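Local atomic coordinates of gamma-glutamyl-gamma-aminobutyraldehyde dehydrogenase (Burkholderia cenocepacia, PDB entry 4LIH), a protein that probably oxidises aldehydes, gamma-glutamyl-gamma-aminobutyraldehyde among them, to carboxylic acids with NAD(P)+ as electron acceptor. Residues R89-R103 / A132-K145. Residues are numbered along the deposited sequence; the frame is centred on the assembly and turned at random.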
loop_
_atom_site.group_PDB
_atom_site.type_symbol
_atom_site.label_atom_id
_atom_site.label_comp_id
_atom_site.label_asym_id
_atom_site.label_seq_id
_atom_site.Cartn_x
_atom_site.Cartn_y
_atom_site.Cartn_z
ATOM N N ARG A 89 -11.877 5.969 -15.756
ATOM C CA ARG A 89 -12.700 7.153 -15.520
ATOM C C ARG A 89 -14.082 6.990 -16.179
ATOM O O ARG A 89 -15.073 7.466 -15.662
ATOM C CB ARG A 89 -11.988 8.399 -16.051
ATOM C CG ARG A 89 -10.821 8.803 -15.133
ATOM C CD ARG A 89 -9.911 9.864 -15.764
ATOM N NE ARG A 89 -10.616 11.139 -15.727
ATOM C CZ ARG A 89 -10.267 12.252 -16.363
ATOM N NH1 ARG A 89 -9.180 12.310 -17.089
ATOM N NH2 ARG A 89 -11.000 13.320 -16.176
ATOM N N ALA A 90 -14.108 6.331 -17.325
ATOM C CA ALA A 90 -15.365 6.099 -18.074
ATOM C C ALA A 90 -16.285 5.111 -17.331
ATOM O O ALA A 90 -17.480 5.328 -17.234
ATOM C CB ALA A 90 -15.046 5.601 -19.463
ATOM N N ARG A 91 -15.742 4.031 -16.793
ATOM C CA ARG A 91 -16.584 3.138 -15.965
ATOM C C ARG A 91 -17.067 3.824 -14.685
ATOM O O ARG A 91 -18.164 3.639 -14.268
ATOM C CB ARG A 91 -15.833 1.886 -15.495
ATOM C CG ARG A 91 -15.740 0.820 -16.538
ATOM C CD ARG A 91 -15.620 -0.548 -15.887
ATOM N NE ARG A 91 -14.439 -0.616 -15.074
ATOM C CZ ARG A 91 -13.193 -0.670 -15.510
ATOM N NH1 ARG A 91 -12.901 -0.719 -16.817
ATOM N NH2 ARG A 91 -12.229 -0.711 -14.638
ATOM N N LYS A 92 -16.200 4.609 -14.079
ATOM C CA LYS A 92 -16.570 5.361 -12.876
ATOM C C LYS A 92 -17.745 6.293 -13.207
ATOM O O LYS A 92 -18.664 6.420 -12.395
ATOM C CB LYS A 92 -15.412 6.181 -12.346
ATOM C CG LYS A 92 -15.841 7.250 -11.364
ATOM C CD LYS A 92 -14.637 8.033 -10.799
ATOM C CE LYS A 92 -13.842 8.812 -11.840
ATOM N NZ LYS A 92 -12.951 9.795 -11.183
ATOM N N ALA A 93 -17.704 6.923 -14.380
ATOM C CA ALA A 93 -18.752 7.880 -14.720
ATOM C C ALA A 93 -20.115 7.171 -14.874
ATOM O O ALA A 93 -21.110 7.650 -14.347
ATOM C CB ALA A 93 -18.412 8.673 -15.975
ATOM N N VAL A 94 -20.145 6.030 -15.547
ATOM C CA VAL A 94 -21.395 5.243 -15.670
ATOM C C VAL A 94 -21.938 4.797 -14.308
ATOM O O VAL A 94 -23.107 4.976 -14.037
ATOM C CB VAL A 94 -21.227 4.057 -16.632
ATOM C CG1 VAL A 94 -22.434 3.138 -16.623
ATOM C CG2 VAL A 94 -20.952 4.566 -18.039
ATOM N N LEU A 95 -21.085 4.242 -13.453
ATOM C CA LEU A 95 -21.533 3.789 -12.151
ATOM C C LEU A 95 -22.042 4.948 -11.276
ATOM O O LEU A 95 -23.058 4.814 -10.616
ATOM C CB LEU A 95 -20.447 2.965 -11.440
ATOM C CG LEU A 95 -20.068 1.671 -12.150
ATOM C CD1 LEU A 95 -18.764 1.143 -11.546
ATOM C CD2 LEU A 95 -21.192 0.638 -12.052
ATOM N N LEU A 96 -21.357 6.084 -11.284
ATOM C CA LEU A 96 -21.892 7.276 -10.634
ATOM C C LEU A 96 -23.295 7.663 -11.143
ATOM O O LEU A 96 -24.182 8.014 -10.335
ATOM C CB LEU A 96 -20.907 8.473 -10.740
ATOM C CG LEU A 96 -19.613 8.333 -9.932
ATOM C CD1 LEU A 96 -18.751 9.623 -10.031
ATOM C CD2 LEU A 96 -19.978 8.072 -8.530
ATOM N N ARG A 97 -23.514 7.612 -12.457
ATOM C CA ARG A 97 -24.818 7.944 -12.981
ATOM C C ARG A 97 -25.904 6.967 -12.490
ATOM O O ARG A 97 -27.027 7.347 -12.248
ATOM C CB ARG A 97 -24.790 7.983 -14.510
ATOM C CG ARG A 97 -26.127 8.247 -15.164
ATOM C CD ARG A 97 -26.633 9.617 -14.792
ATOM N NE ARG A 97 -27.958 9.903 -15.335
ATOM C CZ ARG A 97 -28.866 10.655 -14.732
ATOM N NH1 ARG A 97 -28.625 11.184 -13.552
ATOM N NH2 ARG A 97 -30.047 10.839 -15.304
ATOM N N TRP A 98 -25.553 5.700 -12.340
ATOM C CA TRP A 98 -26.523 4.691 -11.904
ATOM C C TRP A 98 -26.927 4.950 -10.462
ATOM O O TRP A 98 -28.120 4.980 -10.124
ATOM C CB TRP A 98 -25.904 3.309 -12.065
ATOM C CG TRP A 98 -26.754 2.152 -11.727
ATOM C CD1 TRP A 98 -28.108 2.064 -11.755
ATOM C CD2 TRP A 98 -26.267 0.857 -11.406
ATOM N NE1 TRP A 98 -28.499 0.773 -11.458
ATOM C CE2 TRP A 98 -27.377 0.030 -11.187
ATOM C CE3 TRP A 98 -24.984 0.336 -11.226
ATOM C CZ2 TRP A 98 -27.249 -1.313 -10.869
ATOM C CZ3 TRP A 98 -24.865 -0.997 -10.877
ATOM C CH2 TRP A 98 -25.988 -1.804 -10.726
ATOM N N ALA A 99 -25.929 5.220 -9.630
ATOM C CA ALA A 99 -26.160 5.569 -8.260
ATOM C C ALA A 99 -26.989 6.836 -8.121
ATOM O O ALA A 99 -27.910 6.871 -7.295
ATOM C CB ALA A 99 -24.842 5.756 -7.535
ATOM N N ALA A 100 -26.660 7.854 -8.896
ATOM C CA ALA A 100 -27.499 9.085 -8.959
ATOM C C ALA A 100 -28.959 8.751 -9.280
ATOM O O ALA A 100 -29.888 9.303 -8.673
ATOM C CB ALA A 100 -26.953 10.066 -9.974
ATOM N N LEU A 101 -29.159 7.861 -10.252
ATOM C CA LEU A 101 -30.501 7.403 -10.574
ATOM C C LEU A 101 -31.157 6.698 -9.399
ATOM O O LEU A 101 -32.332 6.960 -9.092
ATOM C CB LEU A 101 -30.525 6.522 -11.816
ATOM C CG LEU A 101 -30.347 7.263 -13.150
ATOM C CD1 LEU A 101 -30.024 6.268 -14.240
ATOM C CD2 LEU A 101 -31.575 8.055 -13.545
ATOM N N MET A 102 -30.429 5.817 -8.719
ATOM C CA MET A 102 -31.004 5.165 -7.551
ATOM C C MET A 102 -31.496 6.233 -6.579
ATOM O O MET A 102 -32.591 6.121 -6.031
ATOM C CB MET A 102 -30.011 4.278 -6.825
ATOM C CG MET A 102 -29.552 3.079 -7.610
ATOM S SD MET A 102 -28.443 2.047 -6.591
ATOM C CE MET A 102 -27.759 1.141 -7.934
ATOM N N ARG A 103 -30.685 7.257 -6.379
ATOM C CA ARG A 103 -31.024 8.311 -5.473
ATOM C C ARG A 103 -32.249 9.122 -5.960
ATOM O O ARG A 103 -33.114 9.489 -5.159
ATOM C CB ARG A 103 -29.805 9.215 -5.233
ATOM C CG ARG A 103 -28.732 8.520 -4.433
ATOM C CD ARG A 103 -27.582 9.460 -4.083
ATOM N NE ARG A 103 -26.481 8.751 -3.420
ATOM C CZ ARG A 103 -26.427 8.451 -2.117
ATOM N NH1 ARG A 103 -27.410 8.785 -1.260
ATOM N NH2 ARG A 103 -25.373 7.801 -1.651
ATOM N N ALA A 132 -27.021 1.281 -0.715
ATOM C CA ALA A 132 -26.752 0.699 -2.020
ATOM C C ALA A 132 -26.038 1.682 -2.934
ATOM O O ALA A 132 -25.091 1.292 -3.675
ATOM C CB ALA A 132 -28.054 0.209 -2.693
ATOM N N ALA A 133 -26.546 2.918 -2.945
ATOM C CA ALA A 133 -26.065 3.962 -3.826
ATOM C C ALA A 133 -24.630 4.313 -3.389
ATOM O O ALA A 133 -23.769 4.363 -4.230
ATOM C CB ALA A 133 -26.949 5.172 -3.776
ATOM N N TYR A 134 -24.399 4.385 -2.056
ATOM C CA TYR A 134 -23.049 4.686 -1.490
ATOM C C TYR A 134 -22.078 3.606 -1.860
ATOM O O TYR A 134 -20.961 3.880 -2.287
ATOM C CB TYR A 134 -23.114 4.915 -0.000
ATOM C CG TYR A 134 -21.789 4.848 0.813
ATOM C CD1 TYR A 134 -20.730 5.721 0.578
ATOM C CD2 TYR A 134 -21.673 3.982 1.886
ATOM C CE1 TYR A 134 -19.560 5.690 1.315
ATOM C CE2 TYR A 134 -20.521 3.949 2.661
ATOM C CZ TYR A 134 -19.472 4.792 2.396
ATOM O OH TYR A 134 -18.336 4.715 3.190
ATOM N N CYS A 135 -22.540 2.353 -1.816
ATOM C CA CYS A 135 -21.652 1.268 -2.186
ATOM C C CYS A 135 -21.212 1.358 -3.657
ATOM O O CYS A 135 -20.016 1.276 -3.972
ATOM C CB CYS A 135 -22.273 -0.075 -1.848
ATOM S SG CYS A 135 -21.256 -1.491 -2.291
ATOM N N VAL A 136 -22.154 1.589 -4.552
ATOM C CA VAL A 136 -21.837 1.745 -5.952
ATOM C C VAL A 136 -20.894 2.960 -6.167
ATOM O O VAL A 136 -19.903 2.881 -6.895
ATOM C CB VAL A 136 -23.109 1.883 -6.775
ATOM C CG1 VAL A 136 -22.763 2.264 -8.217
ATOM C CG2 VAL A 136 -23.884 0.564 -6.726
ATOM N N GLU A 137 -21.209 4.080 -5.547
ATOM C CA GLU A 137 -20.399 5.270 -5.699
ATOM C C GLU A 137 -18.969 5.103 -5.230
ATOM O O GLU A 137 -18.009 5.632 -5.853
ATOM C CB GLU A 137 -21.031 6.460 -4.935
ATOM C CG GLU A 137 -22.350 6.979 -5.521
ATOM C CD GLU A 137 -23.235 7.724 -4.528
ATOM O OE1 GLU A 137 -23.011 7.775 -3.300
ATOM O OE2 GLU A 137 -24.232 8.265 -4.988
ATOM N N TRP A 138 -18.809 4.414 -4.100
ATOM C CA TRP A 138 -17.482 4.274 -3.467
ATOM C C TRP A 138 -16.612 3.388 -4.351
ATOM O O TRP A 138 -15.481 3.729 -4.668
ATOM C CB TRP A 138 -17.639 3.684 -2.077
ATOM C CG TRP A 138 -16.453 3.768 -1.173
ATOM C CD1 TRP A 138 -16.179 4.752 -0.274
ATOM C CD2 TRP A 138 -15.408 2.812 -1.051
ATOM N NE1 TRP A 138 -14.991 4.489 0.389
ATOM C CE2 TRP A 138 -14.515 3.283 -0.038
ATOM C CE3 TRP A 138 -15.112 1.622 -1.712
ATOM C CZ2 TRP A 138 -13.344 2.600 0.320
ATOM C CZ3 TRP A 138 -13.952 0.904 -1.318
ATOM C CH2 TRP A 138 -13.088 1.422 -0.297
ATOM N N PHE A 139 -17.162 2.281 -4.841
ATOM C CA PHE A 139 -16.338 1.452 -5.717
ATOM C C PHE A 139 -16.042 2.150 -7.049
ATOM O O PHE A 139 -14.954 1.998 -7.582
ATOM C CB PHE A 139 -16.889 0.032 -5.874
ATOM C CG PHE A 139 -16.647 -0.829 -4.647
ATOM C CD1 PHE A 139 -15.352 -1.324 -4.365
ATOM C CD2 PHE A 139 -17.655 -1.009 -3.710
ATOM C CE1 PHE A 139 -15.108 -2.110 -3.228
ATOM C CE2 PHE A 139 -17.406 -1.755 -2.574
ATOM C CZ PHE A 139 -16.152 -2.298 -2.335
ATOM N N ALA A 140 -16.993 2.954 -7.536
ATOM C CA ALA A 140 -16.798 3.742 -8.732
ATOM C C ALA A 140 -15.642 4.691 -8.498
ATOM O O ALA A 140 -14.716 4.815 -9.321
ATOM C CB ALA A 140 -18.050 4.545 -9.056
ATOM N N GLU A 141 -15.688 5.362 -7.358
ATOM C CA GLU A 141 -14.676 6.376 -7.029
ATOM C C GLU A 141 -13.307 5.747 -6.737
ATOM O O GLU A 141 -12.300 6.419 -6.777
ATOM C CB GLU A 141 -15.127 7.159 -5.797
ATOM C CG GLU A 141 -16.245 8.155 -6.035
ATOM C CD GLU A 141 -16.751 8.799 -4.740
ATOM O OE1 GLU A 141 -16.452 8.291 -3.652
ATOM O OE2 GLU A 141 -17.428 9.846 -4.780
ATOM N N ALA A 142 -13.278 4.466 -6.394
ATOM C CA ALA A 142 -12.000 3.774 -6.144
ATOM C C ALA A 142 -11.285 3.287 -7.410
ATOM O O ALA A 142 -10.071 3.067 -7.363
ATOM C CB ALA A 142 -12.242 2.618 -5.211
ATOM N N ILE A 143 -12.019 3.125 -8.512
ATOM C CA ILE A 143 -11.519 2.504 -9.749
ATOM C C ILE A 143 -10.250 3.130 -10.259
ATOM O O ILE A 143 -9.378 2.429 -10.855
ATOM C CB ILE A 143 -12.526 2.622 -10.959
ATOM C CG1 ILE A 143 -13.736 1.715 -10.801
ATOM C CG2 ILE A 143 -11.867 2.178 -12.271
ATOM C CD1 ILE A 143 -14.827 2.047 -11.821
ATOM N N ASP A 144 -10.156 4.449 -10.113
ATOM C CA ASP A 144 -9.016 5.209 -10.704
ATOM C C ASP A 144 -8.056 5.740 -9.667
ATOM O O ASP A 144 -7.305 6.672 -9.960
ATOM C CB ASP A 144 -9.515 6.294 -11.686
ATOM C CG ASP A 144 -10.322 7.412 -11.029
ATOM O OD1 ASP A 144 -10.803 7.244 -9.906
ATOM O OD2 ASP A 144 -10.466 8.506 -11.658
ATOM N N LYS A 145 -8.054 5.127 -8.451
ATOM C CA LYS A 145 -7.181 5.562 -7.361
ATOM C C LYS A 145 -6.126 4.513 -6.950
ATOM O O LYS A 145 -5.111 4.845 -6.305
ATOM C CB LYS A 145 -7.983 5.931 -6.095
ATOM C CG LYS A 145 -9.169 6.881 -6.267
ATOM C CD LYS A 145 -8.757 8.216 -6.769
ATOM C CE LYS A 145 -9.907 9.212 -6.865
ATOM N NZ LYS A 145 -10.997 8.717 -7.723
HETATM O O HOH W 1 -23.689 9.330 -7.887
#
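Arg-103 and Glu-137 reach toward each other from their two helices, Arg-103 NE bonding Glu-137 OE2 at 2.8 Å and Arg-103 NH2 bonding Glu-137 OE1 at 2.9 Å, with guanidinium and carboxylate planes only 19° apart. Ala-133 CB lies over one face of the guanidinium. A water that donates to both Leu-96 O and Glu-137 OE2 ties the carboxylate to the facing backbone as well.

Between the nearly antiparallel helices, whose axes approach to 8.4 Å, Val-136 is a knob in the hole formed by Leu-95, Trp-98, Ala-99 and Met-102. Its CG1, anti to the backbone N (chi1 171°), points at Leu-95 and Ala-99, while CG2 meets Met-102 CE. Val-136 and Trp-98 also pack on helix 178-191, within the domain that, as in other aldehyde dehydrogenases, probably binds the dinucleotide. Small residues allow the close approach: Ala-140 CB sits 3.7 Å from Leu-95 CB, and Ala-99 CB rests on Glu-137 CG.

At the other end Lys-92 runs past Ala-140 O and bends at chi3, bringing NZ to 2.8 Å from Asp-144 OD2. Lys-145 NZ bonds to Asp-144 OD1. Both lysines also pair with Glu-141 of the second subunit; sharing these carboxylates probably stabilises their charged form and joins the helix pair to the subunit interface.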